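Local coordinates for protein transcriptional regulator (Vibrio vulnificus, PDB 4IVN) that probably represses transcription of the nan genes for sialic acid catabolism by binding DNA, and binds the sugar phosphate ManNAc-6P through its SIS domain, at residues A[117-125]-A[250-261]. Sequence-based numbering, arbitrary orientation.
Sequences LARIVERVH and LVNSLLESYPEY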
# COMPACT_ATOMS: atom_id res chain seq x y z
N LEU A 117 -17.51 6.02 -10.50
CA LEU A 117 -17.24 4.78 -9.81
C LEU A 117 -18.13 3.65 -10.39
O LEU A 117 -17.59 2.54 -10.72
CB LEU A 117 -17.50 4.96 -8.30
CG LEU A 117 -17.27 3.69 -7.46
CD1 LEU A 117 -15.84 3.13 -7.57
CD2 LEU A 117 -17.66 3.91 -5.99
N ALA A 118 -19.46 3.89 -10.49
CA ALA A 118 -20.39 2.84 -11.04
C ALA A 118 -20.00 2.44 -12.47
O ALA A 118 -19.94 1.24 -12.79
CB ALA A 118 -21.86 3.27 -10.95
N ARG A 119 -19.67 3.44 -13.30
CA ARG A 119 -19.19 3.10 -14.58
C ARG A 119 -17.89 2.29 -14.58
O ARG A 119 -17.74 1.39 -15.40
CB ARG A 119 -19.00 4.35 -15.41
CG ARG A 119 -20.30 4.77 -16.01
CD ARG A 119 -19.99 5.70 -17.16
NE ARG A 119 -19.02 6.77 -16.78
CZ ARG A 119 -19.32 7.88 -16.14
NH1 ARG A 119 -20.59 8.13 -15.74
NH2 ARG A 119 -18.36 8.75 -15.90
N ILE A 120 -16.95 2.65 -13.70
CA ILE A 120 -15.65 1.95 -13.65
C ILE A 120 -15.87 0.45 -13.23
O ILE A 120 -15.26 -0.47 -13.77
CB ILE A 120 -14.68 2.69 -12.69
CG1 ILE A 120 -14.39 4.11 -13.27
CG2 ILE A 120 -13.41 1.86 -12.49
CD1 ILE A 120 -13.61 5.05 -12.33
N VAL A 121 -16.73 0.23 -12.26
CA VAL A 121 -17.12 -1.13 -11.87
C VAL A 121 -17.57 -1.97 -13.01
O VAL A 121 -17.11 -3.13 -13.17
CB VAL A 121 -18.30 -1.10 -10.91
CG1 VAL A 121 -18.85 -2.56 -10.73
CG2 VAL A 121 -17.86 -0.46 -9.56
N GLU A 122 -18.43 -1.40 -13.88
CA GLU A 122 -18.92 -2.14 -15.01
C GLU A 122 -17.82 -2.47 -16.00
O GLU A 122 -17.74 -3.58 -16.49
CB GLU A 122 -20.03 -1.30 -15.69
CG GLU A 122 -21.13 -2.06 -16.38
CD GLU A 122 -21.53 -3.33 -15.66
OE1 GLU A 122 -21.70 -3.32 -14.39
OE2 GLU A 122 -21.64 -4.37 -16.40
N ARG A 123 -16.96 -1.50 -16.29
CA ARG A 123 -15.75 -1.78 -17.12
C ARG A 123 -14.89 -2.95 -16.59
O ARG A 123 -14.51 -3.84 -17.34
CB ARG A 123 -14.95 -0.51 -17.25
CG ARG A 123 -15.78 0.53 -18.06
CD ARG A 123 -14.93 1.61 -18.70
NE ARG A 123 -15.70 2.71 -19.34
CZ ARG A 123 -15.95 2.80 -20.64
NH1 ARG A 123 -15.57 1.83 -21.49
NH2 ARG A 123 -16.58 3.89 -21.11
N VAL A 124 -14.59 -2.94 -15.30
CA VAL A 124 -13.87 -4.03 -14.68
C VAL A 124 -14.59 -5.37 -14.83
O VAL A 124 -14.00 -6.40 -15.22
CB VAL A 124 -13.56 -3.73 -13.23
CG1 VAL A 124 -12.82 -4.94 -12.59
CG2 VAL A 124 -12.66 -2.46 -13.18
N HIS A 125 -15.87 -5.33 -14.62
CA HIS A 125 -16.67 -6.54 -14.71
C HIS A 125 -16.57 -7.10 -16.10
O HIS A 125 -16.34 -8.31 -16.25
CB HIS A 125 -18.12 -6.25 -14.37
CG HIS A 125 -19.00 -7.45 -14.59
ND1 HIS A 125 -18.83 -8.58 -13.92
CD2 HIS A 125 -20.02 -7.70 -15.53
CE1 HIS A 125 -19.73 -9.51 -14.35
NE2 HIS A 125 -20.47 -8.96 -15.31
N LEU A 250 -13.53 0.37 -5.18
CA LEU A 250 -13.77 -0.22 -6.47
C LEU A 250 -14.12 -1.68 -6.31
O LEU A 250 -15.09 -2.12 -6.86
CB LEU A 250 -12.56 0.01 -7.43
CG LEU A 250 -12.62 -0.65 -8.79
CD1 LEU A 250 -13.90 -0.31 -9.62
CD2 LEU A 250 -11.34 -0.39 -9.63
N VAL A 251 -13.27 -2.46 -5.64
CA VAL A 251 -13.42 -3.92 -5.60
C VAL A 251 -14.57 -4.28 -4.70
O VAL A 251 -15.34 -5.16 -5.02
CB VAL A 251 -12.09 -4.65 -5.21
CG1 VAL A 251 -12.26 -6.18 -5.19
CG2 VAL A 251 -11.06 -4.19 -6.25
N ASN A 252 -14.76 -3.53 -3.62
CA ASN A 252 -15.97 -3.78 -2.83
C ASN A 252 -17.31 -3.53 -3.56
O ASN A 252 -18.29 -4.24 -3.29
CB ASN A 252 -15.92 -3.01 -1.52
CG ASN A 252 -14.77 -3.50 -0.61
OD1 ASN A 252 -14.18 -4.55 -0.87
ND2 ASN A 252 -14.43 -2.72 0.39
N SER A 253 -17.38 -2.49 -4.41
CA SER A 253 -18.55 -2.30 -5.28
C SER A 253 -18.75 -3.45 -6.19
O SER A 253 -19.90 -3.93 -6.33
CB SER A 253 -18.51 -1.04 -6.10
OG SER A 253 -18.19 -0.03 -5.22
N LEU A 254 -17.66 -3.91 -6.81
CA LEU A 254 -17.75 -5.09 -7.67
C LEU A 254 -18.38 -6.28 -6.91
O LEU A 254 -19.29 -6.97 -7.42
CB LEU A 254 -16.38 -5.51 -8.22
CG LEU A 254 -15.88 -4.84 -9.48
CD1 LEU A 254 -14.34 -4.84 -9.49
CD2 LEU A 254 -16.56 -5.42 -10.74
N LEU A 255 -17.88 -6.53 -5.69
CA LEU A 255 -18.36 -7.63 -4.88
C LEU A 255 -19.83 -7.41 -4.53
O LEU A 255 -20.63 -8.34 -4.48
CB LEU A 255 -17.50 -7.76 -3.62
CG LEU A 255 -16.20 -8.55 -3.92
CD1 LEU A 255 -15.13 -8.27 -2.88
CD2 LEU A 255 -16.51 -10.08 -3.95
N GLU A 256 -20.22 -6.15 -4.38
CA GLU A 256 -21.62 -5.89 -4.06
C GLU A 256 -22.49 -6.06 -5.31
O GLU A 256 -23.58 -6.57 -5.21
CB GLU A 256 -21.77 -4.53 -3.52
CG GLU A 256 -23.20 -4.17 -3.24
CD GLU A 256 -23.28 -3.51 -1.91
OE1 GLU A 256 -23.00 -4.21 -0.91
OE2 GLU A 256 -23.62 -2.31 -1.87
N SER A 257 -22.01 -5.68 -6.50
CA SER A 257 -22.86 -5.79 -7.70
C SER A 257 -22.88 -7.21 -8.22
O SER A 257 -23.86 -7.63 -8.81
CB SER A 257 -22.45 -4.82 -8.82
OG SER A 257 -22.24 -3.54 -8.31
N TYR A 258 -21.79 -7.95 -7.99
CA TYR A 258 -21.59 -9.23 -8.62
C TYR A 258 -21.14 -10.19 -7.54
O TYR A 258 -19.96 -10.66 -7.54
CB TYR A 258 -20.58 -9.11 -9.79
CG TYR A 258 -21.09 -8.21 -10.89
CD1 TYR A 258 -22.10 -8.67 -11.76
CD2 TYR A 258 -20.62 -6.88 -11.06
CE1 TYR A 258 -22.60 -7.85 -12.76
CE2 TYR A 258 -21.14 -6.05 -12.10
CZ TYR A 258 -22.13 -6.57 -12.91
OH TYR A 258 -22.71 -5.84 -13.91
N PRO A 259 -22.06 -10.49 -6.61
CA PRO A 259 -21.77 -11.42 -5.51
C PRO A 259 -21.14 -12.76 -5.91
O PRO A 259 -20.50 -13.38 -5.06
CB PRO A 259 -23.14 -11.62 -4.78
CG PRO A 259 -24.13 -10.78 -5.51
CD PRO A 259 -23.42 -9.91 -6.51
N GLU A 260 -21.24 -13.17 -7.18
CA GLU A 260 -20.52 -14.37 -7.63
C GLU A 260 -18.96 -14.25 -7.46
O GLU A 260 -18.25 -15.29 -7.39
CB GLU A 260 -20.91 -14.75 -9.08
CG GLU A 260 -19.86 -14.58 -10.20
CD GLU A 260 -19.92 -13.31 -11.12
OE1 GLU A 260 -21.01 -12.78 -11.51
OE2 GLU A 260 -18.81 -12.86 -11.55
N TYR A 261 -18.44 -13.02 -7.44
CA TYR A 261 -16.99 -12.83 -7.16
C TYR A 261 -16.54 -13.35 -5.82
O TYR A 261 -15.40 -13.73 -5.64
CB TYR A 261 -16.59 -11.36 -7.27
CG TYR A 261 -16.59 -10.85 -8.72
CD1 TYR A 261 -15.86 -11.51 -9.72
CD2 TYR A 261 -17.22 -9.68 -9.03
CE1 TYR A 261 -15.82 -11.03 -11.02
CE2 TYR A 261 -17.22 -9.17 -10.35
CZ TYR A 261 -16.52 -9.85 -11.32
OH TYR A 261 -16.53 -9.29 -12.59
O HOH W 1 -15.89 -10.94 -14.26
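Val-121 enters helix 250-257 as a knob among Leu-250, Ser-253, Leu-254 and Ser-257, where the axes of helices 117-125 and 250-257 approach to 9.5 Å and cross at -71°. Its two methyls divide the hole: CG2 lies 3.6 Å from CB of Ser-253, while CG1, anti to the backbone N, meets CD2 of Leu-254. One turn on, Val-124 CG1 and Leu-254 CD1 are 3.5 Å apart, closer than usual for two methyl carbons, and on the sheet side CD1 of Leu-250 reaches CG2 of Ile-120. Phe-179 and Leu-223 of the parallel sheet extend this buried apolar layer, so both helices pack on the sheet of the SIS alpha/beta fold.

On the solvent side, Glu-122, His-125 and Tyr-258 are partly exposed. The His-125 and Tyr-258 rings stack face to face, centroids 3.6 Å apart and planes at 3°. Tyr-258 OH donates to the syn lone pair of Glu-122 OE1 (2.8 Å); Gln-126 binds the other carboxylate oxygen. With CG anti to the backbone N, the His-125 ring also reaches buried Tyr-261: ND1 and Tyr-261 OH share a 2.8 Å hydrogen bond, either being a possible donor, and these rings meet rim to rim, planes at 77°.

Stack and hydrogen bond thus restrict the imidazole in both tilt and rotation, joining helix 114-126 to the turn after helix 237-257, and the nearby carboxylate of Glu-260 could modestly favour a protonated His-125.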